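Local atomic coordinates of Exo-beta-1,3-glucanase (Streptomyces sp. SirexAA-E, PDB entry 4PEY), a protein that hydrolyses laminarin and laminarioligosaccharides as an exo-beta-1,3-glucanase of glycoside hydrolase family 55, releasing glucose and laminaribiose. Residues Leu145-Asp148 with Trp152-Gly155; Val95-Gly98 with Asn103-Gln106; Val167-Gln172 with Trp190-Ser195. The protein carries 1 engineered substitution. All coordinates share one frame; numbering follows the deposited sequence.

Contact 1 of 3, residues Leu145-Asp148 with Trp152-Gly155. With BGC (beta-D-glucopyranose), chain B; BGC (beta-D-glucopyranose), chain C.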
loop_
_atom_site.group_PDB
_atom_site.type_symbol
_atom_site.label_atom_id
_atom_site.label_comp_id
_atom_site.label_asym_id
_atom_site.label_seq_id
_atom_site.Cartn_x
_atom_site.Cartn_y
_atom_site.Cartn_z
ATOM N N LEU A 145 1.613 -11.731 13.055
ATOM C CA LEU A 145 2.136 -10.601 12.292
ATOM C C LEU A 145 3.453 -10.061 12.842
ATOM O O LEU A 145 3.998 -9.087 12.318
ATOM C CB LEU A 145 1.104 -9.469 12.253
ATOM C CG LEU A 145 -0.286 -9.869 11.756
ATOM C CD1 LEU A 145 -1.215 -8.652 11.766
ATOM C CD2 LEU A 145 -0.195 -10.471 10.358
ATOM N N ALA A 146 3.971 -10.696 13.887
ATOM C CA ALA A 146 5.158 -10.180 14.567
ATOM C C ALA A 146 6.391 -11.034 14.279
ATOM O O ALA A 146 6.280 -12.243 14.091
ATOM C CB ALA A 146 4.908 -10.097 16.081
ATOM N N PRO A 147 7.574 -10.407 14.246
ATOM C CA PRO A 147 8.791 -11.196 14.042
ATOM C C PRO A 147 9.046 -12.101 15.239
ATOM O O PRO A 147 8.554 -11.818 16.338
ATOM C CB PRO A 147 9.883 -10.127 13.904
ATOM C CG PRO A 147 9.348 -8.949 14.665
ATOM C CD PRO A 147 7.861 -8.971 14.407
ATOM N N ASP A 148 9.787 -13.183 15.024
ATOM C CA ASP A 148 10.183 -14.045 16.124
ATOM C C ASP A 148 10.981 -13.203 17.108
ATOM O O ASP A 148 11.961 -12.561 16.724
ATOM C CB ASP A 148 11.002 -15.230 15.613
ATOM C CG ASP A 148 11.156 -16.324 16.643
ATOM O OD1 ASP A 148 10.492 -16.262 17.699
ATOM O OD2 ASP A 148 11.936 -17.262 16.385
ATOM N N TRP A 152 10.454 -4.841 16.784
ATOM C CA TRP A 152 9.708 -3.741 16.187
ATOM C C TRP A 152 9.063 -4.105 14.849
ATOM O O TRP A 152 9.662 -4.797 14.021
ATOM C CB TRP A 152 10.621 -2.537 15.978
ATOM C CG TRP A 152 11.195 -1.933 17.225
ATOM C CD1 TRP A 152 10.955 -2.301 18.525
ATOM C CD2 TRP A 152 12.111 -0.842 17.279
ATOM N NE1 TRP A 152 11.676 -1.497 19.382
ATOM C CE2 TRP A 152 12.390 -0.591 18.640
ATOM C CE3 TRP A 152 12.725 -0.046 16.306
ATOM C CZ2 TRP A 152 13.258 0.418 19.048
ATOM C CZ3 TRP A 152 13.585 0.956 16.713
ATOM C CH2 TRP A 152 13.844 1.179 18.071
ATOM N N ALA A 153 7.851 -3.614 14.626
ATOM C CA ALA A 153 7.146 -3.887 13.377
ATOM C C ALA A 153 6.140 -2.785 13.085
ATOM O O ALA A 153 5.476 -2.292 14.002
ATOM C CB ALA A 153 6.455 -5.253 13.438
ATOM N N SER A 154 6.017 -2.419 11.806
ATOM C CA SER A 154 5.175 -1.293 11.400
ATOM C C SER A 154 4.393 -1.556 10.101
ATOM O O SER A 154 4.581 -0.861 9.095
ATOM C CB SER A 154 6.045 -0.035 11.260
ATOM O OG SER A 154 5.297 1.103 10.858
ATOM N N GLY A 155 3.513 -2.558 10.129
ATOM C CA GLY A 155 2.645 -2.867 8.999
ATOM C C GLY A 155 1.387 -2.009 9.036
ATOM O O GLY A 155 1.382 -0.958 9.677
HETATM C C2 BGC B . 8.197 1.059 17.958
HETATM C C3 BGC B . 9.436 1.862 17.579
HETATM C C4 BGC B . 9.781 2.858 18.677
HETATM C C5 BGC B . 9.893 2.105 19.997
HETATM C C6 BGC B . 10.232 3.049 21.142
HETATM C C1 BGC B . 8.348 0.456 19.351
HETATM O O1 BGC B . 7.126 -0.144 19.727
HETATM O O2 BGC B . 7.976 0.040 17.009
HETATM O O3 BGC B . 9.127 2.570 16.316
HETATM O O4 BGC B . 11.003 3.503 18.374
HETATM O O5 BGC B . 8.658 1.487 20.266
HETATM O O6 BGC B . 10.446 2.279 22.312
HETATM C C2 BGC C . 9.418 2.939 13.992
HETATM C C3 BGC C . 10.409 3.290 12.890
HETATM C C4 BGC C . 11.362 4.369 13.380
HETATM C C5 BGC C . 12.013 3.917 14.676
HETATM C C6 BGC C . 12.971 4.986 15.187
HETATM C C1 BGC C . 10.119 2.646 15.313
HETATM O O2 BGC C . 8.704 1.785 13.601
HETATM O O3 BGC C . 9.592 3.765 11.798
HETATM O O4 BGC C . 12.324 4.627 12.375
HETATM O O5 BGC C . 11.004 3.699 15.646
HETATM O O6 BGC C . 13.611 4.517 16.356
#
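Ala153 has a nearly extended backbone (phi -155°, psi 142°) that turns its methyl toward Pro147, while Trp152 just before it holds CG anti to its carbonyl carbon (chi1 -63°) and sends its indole the other way, to the bound sugar. Across the two segments the contact is small and apolar. Pro147 CD meets Ala153 CB at 4.1 Å, and Pro147 CG lies 4.2 Å from Trp152 O, so the proline ring rests against both the methyl and the preceding carbonyl oxygen.

Trp152 carries the ligand side. Glucose B lies over one face of the indole, with its C3 3.8 Å above the plane and over the ring centre. Two further carbons of the same sugar face follow: C1 is 3.9 Å from Trp152 NE1, and C5 is 3.9 Å from Trp152 CE2. C1, C3 and C5 carry the axial hydrogens on one side of beta-glucose, which identifies a CH-pi contact. The next glucose, C, joined to O3 of B, reaches the far end of the ring obliquely, its O6 3.6 Å from Trp152 CZ3. Beyond the indole, Ser154 CB stands 4.0 Å from O2 of glucose C, and Ser154 OG is bonded to Gln174. Gln173 and Tyr461 supply hydrogen bonds to the bound glucan.

Trp152 is an experimentally established substrate-binding residue. The geometry implies a division of labour: the indole recognises the nonpolar face of one glucose by dispersion and CH-pi contact, leaving directional recognition of the hydroxyls to polar neighbours, while Pro147 and Ala153 pack against each other on the far side of the Trp152 backbone from the indole.

Contact 2 of 3, residues Val95-Gly98 with Asn103-Gln106. With BGC (beta-D-glucopyranose), chain D; BGC (beta-D-glucopyranose), chain E.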
loop_
_atom_site.group_PDB
_atom_site.type_symbol
_atom_site.label_atom_id
_atom_site.label_comp_id
_atom_site.label_asym_id
_atom_site.label_seq_id
_atom_site.Cartn_x
_atom_site.Cartn_y
_atom_site.Cartn_z
ATOM N N VAL A 95 7.252 -14.400 6.260
ATOM C CA VAL A 95 8.176 -13.280 6.384
ATOM C C VAL A 95 8.599 -13.145 7.847
ATOM O O VAL A 95 7.752 -13.073 8.748
ATOM C CB VAL A 95 7.567 -11.950 5.882
ATOM C CG1 VAL A 95 8.537 -10.796 6.107
ATOM C CG2 VAL A 95 7.206 -12.039 4.401
ATOM N N ASP A 96 9.910 -13.135 8.079
ATOM C CA ASP A 96 10.467 -12.938 9.419
ATOM C C ASP A 96 11.576 -11.894 9.291
ATOM O O ASP A 96 11.803 -11.352 8.201
ATOM C CB ASP A 96 10.982 -14.260 10.014
ATOM C CG ASP A 96 11.066 -14.246 11.551
ATOM O OD1 ASP A 96 10.902 -13.182 12.194
ATOM O OD2 ASP A 96 11.333 -15.322 12.127
ATOM N N ALA A 97 12.257 -11.592 10.389
ATOM C CA ALA A 97 13.191 -10.475 10.388
ATOM C C ALA A 97 14.621 -10.857 10.788
ATOM O O ALA A 97 15.356 -10.036 11.335
ATOM C CB ALA A 97 12.664 -9.373 11.300
ATOM N N GLY A 98 15.021 -12.090 10.489
ATOM C CA GLY A 98 16.352 -12.561 10.848
ATOM C C GLY A 98 17.477 -11.695 10.298
ATOM O O GLY A 98 18.476 -11.456 10.979
ATOM N N ASN A 103 14.316 -7.054 13.950
ATOM C CA ASN A 103 13.643 -5.783 13.690
ATOM C C ASN A 103 12.934 -5.896 12.340
ATOM O O ASN A 103 13.594 -6.041 11.321
ATOM C CB ASN A 103 14.674 -4.643 13.697
ATOM C CG ASN A 103 14.061 -3.261 13.481
ATOM O OD1 ASN A 103 12.999 -3.115 12.879
ATOM N ND2 ASN A 103 14.760 -2.231 13.957
ATOM N N ALA A 104 11.603 -5.844 12.335
ATOM C CA ALA A 104 10.824 -6.032 11.102
ATOM C C ALA A 104 10.464 -4.727 10.378
ATOM O O ALA A 104 9.727 -4.760 9.383
ATOM C CB ALA A 104 9.540 -6.815 11.405
ATOM N N THR A 105 10.990 -3.593 10.842
ATOM C CA THR A 105 10.572 -2.298 10.301
ATOM C C THR A 105 11.177 -1.931 8.943
ATOM O O THR A 105 10.921 -0.832 8.439
ATOM C CB THR A 105 10.881 -1.124 11.274
ATOM O OG1 THR A 105 12.295 -1.022 11.501
ATOM C CG2 THR A 105 10.142 -1.305 12.593
ATOM N N GLN A 106 11.963 -2.823 8.344
ATOM C CA GLN A 106 12.380 -2.600 6.957
ATOM C C GLN A 106 11.934 -3.751 6.044
ATOM O O GLN A 106 12.459 -3.919 4.941
ATOM C CB GLN A 106 13.901 -2.362 6.878
ATOM C CG GLN A 106 14.273 -1.077 7.634
ATOM C CD GLN A 106 15.728 -0.660 7.561
ATOM O OE1 GLN A 106 16.509 -1.156 6.745
ATOM N NE2 GLN A 106 16.094 0.289 8.418
HETATM C C2 BGC D . 14.972 -15.526 12.763
HETATM C C3 BGC D . 15.316 -16.735 11.903
HETATM C C4 BGC D . 16.653 -16.550 11.189
HETATM C C5 BGC D . 17.737 -16.096 12.162
HETATM C C6 BGC D . 19.059 -15.827 11.431
HETATM C C1 BGC D . 16.138 -15.091 13.639
HETATM O O1 BGC D . 15.789 -13.846 14.221
HETATM O O2 BGC D . 13.848 -15.837 13.566
HETATM O O3 BGC D . 14.273 -16.911 10.966
HETATM O O4 BGC D . 17.036 -17.769 10.583
HETATM O O5 BGC D . 17.319 -14.936 12.862
HETATM O O6 BGC D . 18.875 -14.890 10.382
HETATM C C2 BGC E . 12.394 -18.297 10.264
HETATM C C3 BGC E . 11.966 -19.705 9.886
HETATM C C4 BGC E . 12.932 -20.278 8.856
HETATM C C5 BGC E . 14.378 -20.149 9.326
HETATM C C6 BGC E . 15.330 -20.579 8.213
HETATM C C1 BGC E . 13.838 -18.331 10.753
HETATM O O2 BGC E . 11.537 -17.777 11.260
HETATM O O3 BGC E . 10.664 -19.667 9.344
HETATM O O4 BGC E . 12.623 -21.632 8.612
HETATM O O5 BGC E . 14.666 -18.818 9.713
HETATM O O6 BGC E . 16.661 -20.486 8.668
#
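The loop following strand 87-94 serves two glycan pockets, and here it folds back on itself, with Ala97 meeting Asn103 and Ala104 between the pockets. Ala97 CB lies 3.5 Å from Asn103 O and 4.0 Å from Ala104 CB, so one methyl touches both residues of the second arm.

The second arm keeps its shape through an Asx turn: Asn103 OD1 accepts the backbone N of Thr105 at 2.9 Å, in the carbonyl plane and at a C=O...donor angle of 157°. Thr105 OG1 donates to that same Asn103 OD1 at 2.6 Å, from a direction tilted away from the plane. Two donors thus fix the amide's rotation.

On the other arm Asp96 sets CG anti to its backbone N (chi1 -158°) and divides its carboxylate. Asp96 OD1 is met by Ala97 N at 2.8 Å from above the carboxylate plane, and also by the backbone N of Asp148. Asp96 OD2 accepts O2 of glucose E at 2.6 Å and O2 of the linked glucose D at 2.9 Å. With an alanine here, the two O2 hydroxyls would probably lose their shared acceptor, and the N-H groups of Ala97 and Asp148 the oxygen that ties them together. Gly98 CA lies 3.3 Å from O5 of glucose D, so the sugar packs directly on the backbone.

Both arms precede strand 110-113. Val95 is backbone-bonded to Arg125 and Ala127, at and beyond strand 123-125, and Ala104 pairs through its backbone with Trp152, in the loop before strand 157-159.

Contact 3 of 3, residues Val167-Gln172 with Trp190-Ser195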
loop_
_atom_site.group_PDB
_atom_site.type_symbol
_atom_site.label_atom_id
_atom_site.label_comp_id
_atom_site.label_asym_id
_atom_site.label_seq_id
_atom_site.Cartn_x
_atom_site.Cartn_y
_atom_site.Cartn_z
ATOM N N VAL A 167 -5.744 -13.783 14.497
ATOM C CA VAL A 167 -4.674 -12.899 14.041
ATOM C C VAL A 167 -4.016 -12.275 15.261
ATOM O O VAL A 167 -4.695 -11.644 16.077
ATOM C CB VAL A 167 -5.197 -11.782 13.110
ATOM C CG1 VAL A 167 -4.045 -10.893 12.646
ATOM C CG2 VAL A 167 -5.921 -12.395 11.922
ATOM N N GLY A 168 -2.704 -12.465 15.392
ATOM C CA GLY A 168 -1.955 -11.932 16.522
ATOM C C GLY A 168 -0.956 -10.872 16.093
ATOM O O GLY A 168 0.091 -11.190 15.533
ATOM N N PRO A 169 -1.277 -9.588 16.334
ATOM C CA PRO A 169 -0.315 -8.554 15.925
ATOM C C PRO A 169 0.904 -8.464 16.840
ATOM O O PRO A 169 1.989 -8.109 16.361
ATOM C CB PRO A 169 -1.136 -7.261 15.996
ATOM C CG PRO A 169 -2.591 -7.717 15.915
ATOM C CD PRO A 169 -2.600 -9.028 16.658
ATOM N N TYR A 170 0.719 -8.779 18.123
ATOM C CA TYR A 170 1.751 -8.628 19.153
ATOM C C TYR A 170 2.390 -7.243 19.111
ATOM O O TYR A 170 1.748 -6.270 19.484
ATOM C CB TYR A 170 2.799 -9.734 19.026
ATOM C CG TYR A 170 2.200 -11.116 19.230
ATOM C CD1 TYR A 170 1.903 -11.588 20.505
ATOM C CD2 TYR A 170 1.922 -11.941 18.150
ATOM C CE1 TYR A 170 1.345 -12.846 20.697
ATOM C CE2 TYR A 170 1.362 -13.194 18.329
ATOM C CZ TYR A 170 1.076 -13.645 19.604
ATOM O OH TYR A 170 0.524 -14.899 19.777
ATOM N N SER A 171 3.636 -7.143 18.648
ATOM C CA SER A 171 4.348 -5.861 18.649
ATOM C C SER A 171 4.019 -4.888 17.503
ATOM O O SER A 171 4.458 -3.733 17.531
ATOM C CB SER A 171 5.853 -6.125 18.647
ATOM O OG SER A 171 6.196 -7.036 17.617
ATOM N N GLN A 172 3.268 -5.336 16.499
ATOM C CA GLN A 172 2.853 -4.447 15.415
ATOM C C GLN A 172 2.231 -3.160 15.931
ATOM O O GLN A 172 1.285 -3.204 16.706
ATOM C CB GLN A 172 1.849 -5.152 14.500
ATOM C CG GLN A 172 2.464 -6.180 13.559
ATOM C CD GLN A 172 3.223 -5.534 12.411
ATOM O OE1 GLN A 172 3.239 -4.309 12.272
ATOM N NE2 GLN A 172 3.859 -6.353 11.591
ATOM N N TRP A 190 -1.124 0.660 18.847
ATOM C CA TRP A 190 -1.470 2.083 18.689
ATOM C C TRP A 190 -2.722 2.333 17.845
ATOM O O TRP A 190 -3.481 3.262 18.134
ATOM C CB TRP A 190 -0.317 2.874 18.058
ATOM C CG TRP A 190 0.954 2.894 18.863
ATOM C CD1 TRP A 190 1.112 2.582 20.184
ATOM C CD2 TRP A 190 2.255 3.209 18.364
ATOM N NE1 TRP A 190 2.436 2.700 20.541
ATOM C CE2 TRP A 190 3.158 3.090 19.442
ATOM C CE3 TRP A 190 2.740 3.606 17.115
ATOM C CZ2 TRP A 190 4.523 3.326 19.301
ATOM C CZ3 TRP A 190 4.091 3.846 16.975
ATOM C CH2 TRP A 190 4.971 3.706 18.065
ATOM N N ASN A 191 -2.935 1.530 16.802
ATOM C CA ASN A 191 -4.025 1.813 15.867
ATOM C C ASN A 191 -4.366 0.612 15.009
ATOM O O ASN A 191 -3.782 0.433 13.940
ATOM C CB ASN A 191 -3.662 3.002 14.964
ATOM C CG ASN A 191 -4.684 3.243 13.850
ATOM O OD1 ASN A 191 -5.847 2.858 13.959
ATOM N ND2 ASN A 191 -4.234 3.866 12.761
ATOM N N MET A 192 -5.270 -0.222 15.458
ATOM C CA MET A 192 -5.795 -1.299 14.659
ATOM C C MET A 192 -7.179 -0.955 14.122
ATOM O O MET A 192 -8.108 -0.773 14.870
ATOM C CB MET A 192 -5.852 -2.607 15.465
ATOM C CG MET A 192 -4.552 -3.385 15.645
ATOM S SD MET A 192 -3.049 -2.443 16.102
ATOM C CE MET A 192 -1.815 -3.735 15.995
ATOM N N THR A 193 -7.259 -0.802 12.818
ATOM C CA THR A 193 -8.487 -0.374 12.160
ATOM C C THR A 193 -9.063 -1.500 11.286
ATOM O O THR A 193 -8.319 -2.247 10.625
ATOM C CB THR A 193 -8.237 0.909 11.314
ATOM O OG1 THR A 193 -7.884 1.988 12.186
ATOM C CG2 THR A 193 -9.466 1.313 10.499
ATOM N N PHE A 194 -10.389 -1.618 11.310
ATOM C CA PHE A 194 -11.133 -2.658 10.603
ATOM C C PHE A 194 -12.296 -2.026 9.847
ATOM O O PHE A 194 -13.027 -1.216 10.421
ATOM C CB PHE A 194 -11.692 -3.693 11.588
ATOM C CG PHE A 194 -10.688 -4.195 12.592
ATOM C CD1 PHE A 194 -10.440 -3.488 13.765
ATOM C CD2 PHE A 194 -9.998 -5.380 12.372
ATOM C CE1 PHE A 194 -9.513 -3.947 14.689
ATOM C CE2 PHE A 194 -9.068 -5.850 13.302
ATOM C CZ PHE A 194 -8.825 -5.134 14.459
ATOM N N SER A 195 -12.501 -2.393 8.585
ATOM C CA SER A 195 -13.782 -2.073 7.939
ATOM C C SER A 195 -14.292 -3.311 7.208
ATOM O O SER A 195 -13.560 -3.930 6.453
ATOM C CB SER A 195 -13.677 -0.864 6.988
ATOM O OG SER A 195 -12.803 -1.087 5.889
#
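A type II' beta turn runs from Pro169 to Gln172, with Tyr170 at a positive phi (49°) and Gln172 N bonded to Pro169 O at 3.1 Å; it follows strand 162-168 and faces strand 191-198 with 9.2 Å between the CA atoms of Pro169 and Met192. Both strands belong to the N-terminal of the two beta-helices that make up this family's fold, and their separation shows that side chains, not paired backbones, bridge the gap.

Met192 does the bridging. Its chain bends at chi2 (45°) and brings the terminal methyl against one side of the turn, at its Pro169 and Gln172 ends. There Met192 CE sits 3.6 Å from Pro169 CB and 3.2 Å from Gln172 O, a close approach of a methyl to a carbonyl oxygen, with Gln172 CB at 4.2 Å from the same CE. Trp185 touches both Pro169 and Met192, closing a buried apolar cluster. The amide of Gln172 leaves this cluster, NE2 bonding to Leu145 O and OE1 to Gly155 N.

Along strand 191-194 a buried polar pair accompanies the methionine: Thr193 OG1 donates to Asn191 OD1 at 2.8 Å, tilted 20° from the carbonyl plane.

Contacts 1 and 2 are short loop foldings beside the bound glucans, buried where they pack but with an exposed Trp152 and a partly exposed Asn103 at their margins, whereas all three residues that touch in contact 3 are buried, within the beta-helix. Each is joined across its segments by apolar touches of a methyl or proline ring, but the surroundings differ: contact 1 offers an aromatic face to sugar, contact 2 a carboxylate, and contact 3 a methionine methyl with no ligand. Contacts 1 and 2 also pack through Trp152 CB and Thr105 CG2 (3.6 Å). Contact 3 meets contact 1 through Gln172, whose NE2 lies 3.4 Å from Ala153 CB; contacts 2 and 3 do not touch.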